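Hypothetical protein XAC2396 (Xanthomonas axonopodis pv. citri, PDB 2G3W) is of unknown function but belongs to the YaeQ family, whose compact fold is built around a variation of the PD-(D/E)XK nuclease motif. Local coordinates at residues Leu12-Met17 with Phe152-Gln157; Pro78-Asp83 with Ser99-Val104; Asp158-Met163 with Thr171-Val176. One frame throughout, in Å; residues are numbered along the deposited sequence. Where two conformers were deposited one is given.

Contact 1 of 3, residues Leu12-Met17 with Phe152-Gln157; sequences LQISDM and FDVIIQ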
loop_
_atom_site.group_PDB
_atom_site.type_symbol
_atom_site.label_atom_id
_atom_site.label_comp_id
_atom_site.label_asym_id
_atom_site.label_seq_id
_atom_site.Cartn_x
_atom_site.Cartn_y
_atom_site.Cartn_z
ATOM N N LEU A 12 -9.630 13.036 -21.033
ATOM C CA LEU A 12 -8.752 12.002 -20.489
ATOM C C LEU A 12 -8.910 10.686 -21.237
ATOM O O LEU A 12 -10.009 10.121 -21.299
ATOM C CB LEU A 12 -9.028 11.784 -18.992
ATOM C CG LEU A 12 -8.980 12.975 -18.022
ATOM C CD1 LEU A 12 -9.382 12.557 -16.618
ATOM C CD2 LEU A 12 -7.594 13.605 -18.023
ATOM N N GLN A 13 -7.816 10.226 -21.835
ATOM C CA GLN A 13 -7.743 8.885 -22.370
ATOM C C GLN A 13 -6.951 8.033 -21.388
ATOM O O GLN A 13 -5.728 8.156 -21.285
ATOM C CB GLN A 13 -7.112 8.868 -23.759
ATOM C CG GLN A 13 -7.331 7.546 -24.504
ATOM C CD GLN A 13 -8.797 7.249 -24.797
ATOM O OE1 GLN A 13 -9.398 7.841 -25.692
ATOM N NE2 GLN A 13 -9.364 6.307 -24.060
ATOM N N ILE A 14 -7.679 7.187 -20.667
ATOM C CA ILE A 14 -7.163 6.443 -19.508
ATOM C C ILE A 14 -6.867 4.988 -19.885
ATOM O O ILE A 14 -7.666 4.322 -20.539
ATOM C CB ILE A 14 -8.142 6.517 -18.319
ATOM C CG1 ILE A 14 -8.457 7.981 -17.990
ATOM C CG2 ILE A 14 -7.580 5.763 -17.069
ATOM C CD1 ILE A 14 -9.286 8.163 -16.737
ATOM N N SER A 15 -5.679 4.537 -19.497
ATOM C CA SER A 15 -5.248 3.161 -19.670
ATOM C C SER A 15 -4.761 2.678 -18.320
ATOM O O SER A 15 -3.594 2.864 -17.955
ATOM C CB SER A 15 -4.129 3.077 -20.694
ATOM O OG SER A 15 -4.615 3.420 -21.968
ATOM N N ASP A 16 -5.672 2.078 -17.570
ATOM C CA ASP A 16 -5.351 1.615 -16.234
ATOM C C ASP A 16 -5.174 0.102 -16.270
ATOM O O ASP A 16 -6.153 -0.640 -16.263
ATOM C CB ASP A 16 -6.457 2.010 -15.254
ATOM C CG ASP A 16 -6.083 1.734 -13.796
ATOM O OD1 ASP A 16 -5.253 0.852 -13.499
ATOM O OD2 ASP A 16 -6.626 2.424 -12.923
HETATM N N MSE A 17 -3.919 -0.338 -16.317
HETATM C CA MSE A 17 -3.539 -1.757 -16.261
HETATM C C MSE A 17 -3.976 -2.399 -14.946
HETATM O O MSE A 17 -4.378 -3.558 -14.891
HETATM C CB MSE A 17 -2.017 -1.893 -16.368
HETATM C CG MSE A 17 -1.451 -2.109 -17.761
HETATM SE SE MSE A 17 0.529 -1.960 -17.861
HETATM C CE MSE A 17 1.014 -1.978 -15.954
ATOM N N PHE A 152 -5.138 14.688 -21.958
ATOM C CA PHE A 152 -4.172 13.813 -21.294
ATOM C C PHE A 152 -4.380 12.335 -21.599
ATOM O O PHE A 152 -5.517 11.833 -21.601
ATOM C CB PHE A 152 -4.200 14.003 -19.767
ATOM C CG PHE A 152 -3.498 15.242 -19.298
ATOM C CD1 PHE A 152 -2.116 15.243 -19.073
ATOM C CD2 PHE A 152 -4.213 16.413 -19.079
ATOM C CE1 PHE A 152 -1.470 16.400 -18.650
ATOM C CE2 PHE A 152 -3.573 17.571 -18.672
ATOM C CZ PHE A 152 -2.202 17.566 -18.449
ATOM N N ASP A 153 -3.264 11.647 -21.867
ATOM C CA ASP A 153 -3.179 10.212 -21.662
ATOM C C ASP A 153 -2.781 10.020 -20.236
ATOM O O ASP A 153 -1.822 10.649 -19.767
ATOM C CB ASP A 153 -2.107 9.600 -22.560
ATOM C CG ASP A 153 -2.471 9.678 -24.021
ATOM O OD1 ASP A 153 -3.622 9.349 -24.377
ATOM O OD2 ASP A 153 -1.607 10.075 -24.819
ATOM N N VAL A 154 -3.566 9.207 -19.537
ATOM C CA VAL A 154 -3.265 8.801 -18.182
ATOM C C VAL A 154 -2.987 7.312 -18.241
ATOM O O VAL A 154 -3.889 6.502 -18.526
ATOM C CB VAL A 154 -4.434 9.084 -17.216
ATOM C CG1 VAL A 154 -3.950 8.989 -15.757
ATOM C CG2 VAL A 154 -5.049 10.461 -17.491
ATOM N N ILE A 155 -1.724 6.967 -18.027
ATOM C CA ILE A 155 -1.287 5.590 -18.101
ATOM C C ILE A 155 -1.043 5.122 -16.645
ATOM O O ILE A 155 -0.183 5.682 -15.947
ATOM C CB ILE A 155 -0.021 5.457 -18.968
ATOM C CG1 ILE A 155 -0.379 5.549 -20.458
ATOM C CG2 ILE A 155 0.668 4.120 -18.733
ATOM C CD1 ILE A 155 0.705 6.127 -21.302
ATOM N N ILE A 156 -1.818 4.134 -16.196
ATOM C CA ILE A 156 -1.665 3.581 -14.835
ATOM C C ILE A 156 -1.247 2.117 -14.920
ATOM O O ILE A 156 -1.867 1.331 -15.648
ATOM C CB ILE A 156 -2.940 3.772 -13.990
ATOM C CG1 ILE A 156 -3.386 5.247 -14.049
ATOM C CG2 ILE A 156 -2.699 3.313 -12.544
ATOM C CD1 ILE A 156 -4.736 5.543 -13.355
ATOM N N GLN A 157 -0.159 1.788 -14.223
ATOM C CA GLN A 157 0.471 0.468 -14.289
ATOM C C GLN A 157 1.351 0.223 -13.051
ATOM O O GLN A 157 2.226 1.032 -12.749
ATOM C CB GLN A 157 1.300 0.346 -15.584
ATOM C CG GLN A 157 2.659 1.099 -15.621
ATOM C CD GLN A 157 2.563 2.631 -15.624
ATOM O OE1 GLN A 157 1.496 3.215 -15.816
ATOM N NE2 GLN A 157 3.701 3.284 -15.424
#
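Ser15 is held from both its backbone ends by the facing strand: its N donates to Val154 O at 2.8 Å, nearly straight, and its O accepts from Ile156 N. This is a parallel strand pair in the mixed sheet of the YaeQ fold, Leu12-Asp16 running beside Phe152-Gln157 with axes 7° apart. The ladder continues one step earlier, where Gln13 N reaches Phe152 O and Val154 N reaches Gln13 O, and closes at Met17 N, 2.7 Å from Ile156 O. Between the rungs, CA-H groups lean on the same carbonyls, as Asp153 CA does on Gln13 O at 3.3 Å.

Gln13, Ser15, Asp153 and Ile155 share one face, where Gln13 turns its OE1 to Asn24 of the adjoining strand 21-31. The other face, with Leu12, Ile14, Val154 and Ile156, is covered by helix 37-49. There CD2 of Leu12 meets Phe152 CB at 3.8 Å and also touches CG2 of Val154. The Asp16 carboxylate lies against Ile156 while its OD1 bonds to Arg19 N of the following turn. Asp16 chi1 (-171°) brings CG beside Ile156 CB, and chi2 turns the oxygens so that Asp16 OD1 lies 3.7 Å from Ile156 CG2 and OD2 as close to Ile156 CD1.

Contact 2 of 3, residues Pro78-Asp83 with Ser99-Val104; sequences PDLWID and SREAVV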
loop_
_atom_site.group_PDB
_atom_site.type_symbol
_atom_site.label_atom_id
_atom_site.label_comp_id
_atom_site.label_asym_id
_atom_site.label_seq_id
_atom_site.Cartn_x
_atom_site.Cartn_y
_atom_site.Cartn_z
ATOM N N PRO A 78 -23.811 8.514 -1.087
ATOM C CA PRO A 78 -22.439 8.399 -1.569
ATOM C C PRO A 78 -21.846 6.994 -1.480
ATOM O O PRO A 78 -21.840 6.373 -0.394
ATOM C CB PRO A 78 -21.676 9.379 -0.666
ATOM C CG PRO A 78 -22.685 10.354 -0.240
ATOM C CD PRO A 78 -23.896 9.506 0.000
ATOM N N ASP A 79 -21.365 6.501 -2.622
ATOM C CA ASP A 79 -20.554 5.274 -2.689
ATOM C C ASP A 79 -19.080 5.568 -2.463
ATOM O O ASP A 79 -18.343 4.774 -1.853
ATOM C CB ASP A 79 -20.726 4.572 -4.050
ATOM C CG ASP A 79 -21.801 3.541 -4.035
ATOM O OD1 ASP A 79 -22.074 2.996 -2.937
ATOM O OD2 ASP A 79 -22.398 3.266 -5.116
ATOM N N LEU A 80 -18.649 6.716 -2.959
ATOM C CA LEU A 80 -17.262 7.103 -2.889
ATOM C C LEU A 80 -17.216 8.601 -2.678
ATOM O O LEU A 80 -17.873 9.346 -3.403
ATOM C CB LEU A 80 -16.532 6.754 -4.191
ATOM C CG LEU A 80 -15.009 7.018 -4.232
ATOM C CD1 LEU A 80 -14.248 6.045 -3.355
ATOM C CD2 LEU A 80 -14.536 6.931 -5.686
ATOM N N TRP A 81 -16.426 9.017 -1.698
ATOM C CA TRP A 81 -16.331 10.402 -1.264
ATOM C C TRP A 81 -14.867 10.725 -1.198
ATOM O O TRP A 81 -14.145 10.118 -0.420
ATOM C CB TRP A 81 -16.947 10.523 0.130
ATOM C CG TRP A 81 -16.873 11.855 0.824
ATOM C CD1 TRP A 81 -15.754 12.499 1.280
ATOM C CD2 TRP A 81 -17.981 12.660 1.211
ATOM N NE1 TRP A 81 -16.094 13.681 1.900
ATOM C CE2 TRP A 81 -17.462 13.799 1.873
ATOM C CE3 TRP A 81 -19.373 12.535 1.054
ATOM C CZ2 TRP A 81 -18.282 14.816 2.375
ATOM C CZ3 TRP A 81 -20.194 13.547 1.553
ATOM C CH2 TRP A 81 -19.641 14.683 2.204
ATOM N N ILE A 82 -14.420 11.664 -2.042
ATOM C CA ILE A 82 -12.991 12.021 -2.130
ATOM C C ILE A 82 -12.716 13.465 -1.691
ATOM O O ILE A 82 -13.299 14.395 -2.257
ATOM C CB ILE A 82 -12.444 11.803 -3.592
ATOM C CG1 ILE A 82 -12.784 10.393 -4.143
ATOM C CG2 ILE A 82 -10.919 12.089 -3.626
ATOM C CD1 ILE A 82 -12.527 10.178 -5.641
ATOM N N ASP A 83 -11.858 13.657 -0.677
ATOM C CA ASP A 83 -11.466 14.983 -0.197
ATOM C C ASP A 83 -9.970 15.197 -0.416
ATOM O O ASP A 83 -9.155 14.294 -0.131
ATOM C CB ASP A 83 -11.773 15.187 1.308
ATOM C CG ASP A 83 -13.224 15.607 1.580
ATOM O OD1 ASP A 83 -13.857 16.234 0.732
ATOM O OD2 ASP A 83 -13.758 15.261 2.633
ATOM N N SER A 99 -20.252 7.775 3.698
ATOM C CA SER A 99 -20.015 7.156 2.394
ATOM C C SER A 99 -19.476 5.747 2.575
ATOM O O SER A 99 -18.852 5.439 3.597
ATOM C CB SER A 99 -19.070 8.066 1.548
ATOM O OG SER A 99 -18.520 7.434 0.387
ATOM N N ARG A 100 -19.736 4.894 1.588
ATOM C CA ARG A 100 -19.293 3.500 1.592
ATOM C C ARG A 100 -17.763 3.431 1.681
ATOM O O ARG A 100 -17.213 2.649 2.459
ATOM C CB ARG A 100 -19.801 2.787 0.329
ATOM C CG ARG A 100 -19.772 1.244 0.336
ATOM C CD ARG A 100 -19.949 0.637 -1.116
ATOM N NE ARG A 100 -19.136 1.376 -2.102
ATOM C CZ ARG A 100 -17.797 1.364 -2.168
ATOM N NH1 ARG A 100 -17.093 0.595 -1.331
ATOM N NH2 ARG A 100 -17.162 2.113 -3.079
ATOM N N GLU A 101 -17.102 4.253 0.873
ATOM C CA GLU A 101 -15.657 4.413 0.913
ATOM C C GLU A 101 -15.349 5.906 0.955
ATOM O O GLU A 101 -15.962 6.677 0.233
ATOM C CB GLU A 101 -14.981 3.777 -0.317
ATOM C CG GLU A 101 -13.403 3.867 -0.245
ATOM C CD GLU A 101 -12.663 3.234 -1.457
ATOM O OE1 GLU A 101 -13.070 2.171 -1.956
ATOM O OE2 GLU A 101 -11.639 3.797 -1.896
ATOM N N ALA A 102 -14.417 6.300 1.832
ATOM C CA ALA A 102 -13.944 7.669 1.906
ATOM C C ALA A 102 -12.500 7.646 1.488
ATOM O O ALA A 102 -11.786 6.670 1.788
ATOM C CB ALA A 102 -14.086 8.217 3.331
ATOM N N VAL A 103 -12.073 8.688 0.780
ATOM C CA VAL A 103 -10.674 8.830 0.342
ATOM C C VAL A 103 -10.164 10.220 0.711
ATOM O O VAL A 103 -10.835 11.226 0.456
ATOM C CB VAL A 103 -10.561 8.635 -1.207
ATOM C CG1 VAL A 103 -9.077 8.609 -1.708
ATOM C CG2 VAL A 103 -11.332 7.340 -1.651
ATOM N N VAL A 104 -8.977 10.274 1.303
ATOM C CA VAL A 104 -8.255 11.505 1.490
ATOM C C VAL A 104 -7.033 11.436 0.570
ATOM O O VAL A 104 -6.294 10.463 0.599
ATOM C CB VAL A 104 -7.798 11.615 2.964
ATOM C CG1 VAL A 104 -6.854 12.845 3.186
ATOM C CG2 VAL A 104 -8.979 11.701 3.835
#
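Pro78 meets Ser99 just ahead of the paired strands: Pro78 CB lies 3.7 Å from Ser99 CB, and Pro78 O accepts from Arg100 N. The two parallel strands are the beta arms of a beta-alpha-beta unit with helix 89-98 between them.

At Asp79 the chain turns a corner; with Leu80 it forms a classic beta bulge opposite Arg71 of strand 69-72. Asp79 O accepts from Glu101 N at 3.0 Å, the donor above the carbonyl plane, and lies over one face of the Arg100 guanidinium. The salt bridge from Asp79 OD1 to Arg100 NE is long, 3.5 Å, and its hydrogen bond weak.

Leu80 lies side by side with Glu101, and chi2 (71°) sets its CD1 3.6 Å from Val103 CG2. Trp81 N donates to Glu101 O, which Ser99 OG also grips at 2.7 Å, while Trp81 CB packs against Ser99 CB. The indole NE1 of Trp81 donates to Asp83 OD2 at 2.9 Å; the acceptor lies in the ring plane, but the N-H comes in from above the carboxylate. Ile82 packs on Val103. Asp83 N donates to Val103 O, and the ladder runs on through Asp83 to Ile105.

Glu101 OE2 has its salt bridge to Arg130, beyond the pair. At buried Asp83 the indole N-H and Arg91 of the helix both hold OD2, which limits the rotation of the carboxylate.

Contact 3 of 3, residues Asp158-Met163 with Thr171-Val176; sequences DGEVQM and TLTPMV
Val161 and Leu172 face each other as an antiparallel hydrogen-bonded pair, the two bonds running N to O in both directions: Val161 N to Leu172 O at 2.8 Å and Leu172 N to Val161 O at 2.9 Å. Both are close to straight. They tie the two strands of a beta hairpin, and the side chains of the pair lie side by side, Val161 CG1 touching Leu172 CG at 3.8 Å. Val161 sets CG1 between the backbone N and the carbonyl carbon (chi1 56°), from where it also meets Pro174 CD.

On the opposite face Thr171 crosses two neighbours. Its CG2 packs on Glu160 CG at 3.6 Å, and its OG1 lies against Gln162 CG; the amide NE2 of Gln162 bonds Ser169 OG.

Past this pairing a water bridges the two loops, donating to Gly159 O at 2.6 Å and to Pro174 O at 2.7 Å. Gly159 O also meets Pro174 CD. Asp18 accepts from the backbone N of Asp158 and of Gly159, holding the turn, and Asp158 OD1 bonds Tyr74 N of the second subunit.

Further out, Val161 rests on Val154 and Ile156 of strand 149-157 and on Leu45 and Leu49 of helix 37-49, while Leu172 packs on Ala138 of helix 136-143.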
loop_
_atom_site.group_PDB
_atom_site.type_symbol
_atom_site.label_atom_id
_atom_site.label_comp_id
_atom_site.label_asym_id
_atom_site.label_seq_id
_atom_site.Cartn_x
_atom_site.Cartn_y
_atom_site.Cartn_z
ATOM N N ASP A 158 1.128 -0.882 -12.349
ATOM C CA ASP A 158 1.909 -1.218 -11.149
ATOM C C ASP A 158 1.939 -0.107 -10.074
ATOM O O ASP A 158 2.960 0.111 -9.422
ATOM C CB ASP A 158 3.333 -1.637 -11.536
ATOM C CG ASP A 158 3.355 -2.892 -12.382
ATOM O OD1 ASP A 158 2.413 -3.705 -12.245
ATOM O OD2 ASP A 158 4.308 -3.060 -13.177
ATOM N N GLY A 159 0.812 0.580 -9.903
ATOM C CA GLY A 159 0.671 1.655 -8.913
ATOM C C GLY A 159 1.298 2.985 -9.303
ATOM O O GLY A 159 1.270 3.950 -8.531
ATOM N N GLU A 160 1.849 3.040 -10.505
ATOM C CA GLU A 160 2.480 4.235 -11.022
ATOM C C GLU A 160 1.542 4.933 -12.013
ATOM O O GLU A 160 0.864 4.277 -12.818
ATOM C CB GLU A 160 3.786 3.843 -11.700
ATOM C CG GLU A 160 4.512 4.963 -12.357
ATOM C CD GLU A 160 5.815 4.526 -12.963
ATOM O OE1 GLU A 160 5.810 3.916 -14.055
ATOM O OE2 GLU A 160 6.858 4.825 -12.359
ATOM N N VAL A 161 1.494 6.258 -11.953
ATOM C CA VAL A 161 0.614 7.016 -12.836
ATOM C C VAL A 161 1.426 8.014 -13.647
ATOM O O VAL A 161 2.268 8.725 -13.101
ATOM C CB VAL A 161 -0.582 7.693 -12.055
ATOM C CG1 VAL A 161 -0.084 8.565 -10.946
ATOM C CG2 VAL A 161 -1.531 8.473 -13.014
ATOM N N GLN A 162 1.183 8.019 -14.954
ATOM C CA GLN A 162 1.713 9.021 -15.880
ATOM C C GLN A 162 0.581 9.850 -16.471
ATOM O O GLN A 162 -0.415 9.312 -16.957
ATOM C CB GLN A 162 2.542 8.386 -17.023
ATOM C CG GLN A 162 3.127 9.445 -17.977
ATOM C CD GLN A 162 3.948 8.900 -19.148
ATOM O OE1 GLN A 162 3.968 7.696 -19.429
ATOM N NE2 GLN A 162 4.627 9.807 -19.847
HETATM N N MSE A 163 0.758 11.171 -16.432
HETATM C CA MSE A 163 -0.160 12.106 -17.031
HETATM C C MSE A 163 0.570 12.735 -18.198
HETATM O O MSE A 163 1.476 13.569 -18.012
HETATM C CB MSE A 163 -0.546 13.165 -16.014
HETATM C CG MSE A 163 -1.434 12.618 -14.897
HETATM SE SE MSE A 163 -3.301 12.814 -15.358
HETATM C CE MSE A 163 -3.376 14.677 -14.983
ATOM N N THR A 171 5.107 11.956 -14.023
ATOM C CA THR A 171 4.915 10.590 -13.538
ATOM C C THR A 171 5.148 10.563 -12.038
ATOM O O THR A 171 6.115 11.140 -11.520
ATOM C CB THR A 171 5.876 9.556 -14.227
ATOM O OG1 THR A 171 5.804 9.695 -15.639
ATOM C CG2 THR A 171 5.511 8.119 -13.880
ATOM N N LEU A 172 4.233 9.918 -11.346
ATOM C CA LEU A 172 4.321 9.753 -9.893
ATOM C C LEU A 172 3.711 8.433 -9.425
ATOM O O LEU A 172 2.897 7.838 -10.120
ATOM C CB LEU A 172 3.649 10.922 -9.193
ATOM C CG LEU A 172 2.141 11.121 -9.325
ATOM C CD1 LEU A 172 1.646 11.919 -8.145
ATOM C CD2 LEU A 172 1.785 11.847 -10.600
ATOM N N THR A 173 4.119 7.992 -8.240
ATOM C CA THR A 173 3.632 6.771 -7.630
ATOM C C THR A 173 2.933 7.157 -6.337
ATOM O O THR A 173 3.604 7.516 -5.356
ATOM C CB THR A 173 4.776 5.876 -7.269
ATOM O OG1 THR A 173 5.537 5.631 -8.448
ATOM C CG2 THR A 173 4.287 4.538 -6.666
ATOM N N PRO A 174 1.591 7.127 -6.346
ATOM C CA PRO A 174 0.851 7.484 -5.129
ATOM C C PRO A 174 1.198 6.549 -3.988
ATOM O O PRO A 174 1.407 5.350 -4.206
ATOM C CB PRO A 174 -0.604 7.344 -5.543
ATOM C CG PRO A 174 -0.557 7.561 -7.095
ATOM C CD PRO A 174 0.695 6.839 -7.476
HETATM N N MSE A 175 1.348 7.103 -2.800
HETATM C CA MSE A 175 1.664 6.290 -1.650
HETATM C C MSE A 175 0.369 5.959 -0.882
HETATM O O MSE A 175 -0.349 6.836 -0.464
HETATM C CB MSE A 175 2.764 6.950 -0.773
HETATM C CG MSE A 175 2.857 6.390 0.646
HETATM SE SE MSE A 175 3.521 4.563 0.676
HETATM C CE MSE A 175 3.086 4.194 2.615
ATOM N N VAL A 176 0.087 4.673 -0.706
ATOM C CA VAL A 176 -1.123 4.284 0.010
ATOM C C VAL A 176 -0.819 4.171 1.523
ATOM O O VAL A 176 -0.157 3.231 1.954
ATOM C CB VAL A 176 -1.693 2.985 -0.548
ATOM C CG1 VAL A 176 -2.996 2.643 0.151
ATOM C CG2 VAL A 176 -1.923 3.126 -2.082
HETATM O O HOH W 1 0.773 3.439 -6.009
#

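Overall arrangement
From the N terminus, strand 6-16 pairs with residues 152-157, so contact 1 closes a loop of 134 residues holding much of the fold. Contact 2 opens and shuts within that loop, with only the helix 89-98 region between its strands, and its centre is about 22 Å from that of contact 1. Contact 3 follows contact 1 in series, a short hairpin. Contacts 1 and 3 touch directly: Ile155 O lies 2.9 Å from Gln162 N, a probable hydrogen bond, and Val154 packs on Met163. All three lie in one mixed sheet; strand 168-176, the second strand of contact 3, lies next to strand 129-133, which in turn neighbours strand 101-106 of contact 2.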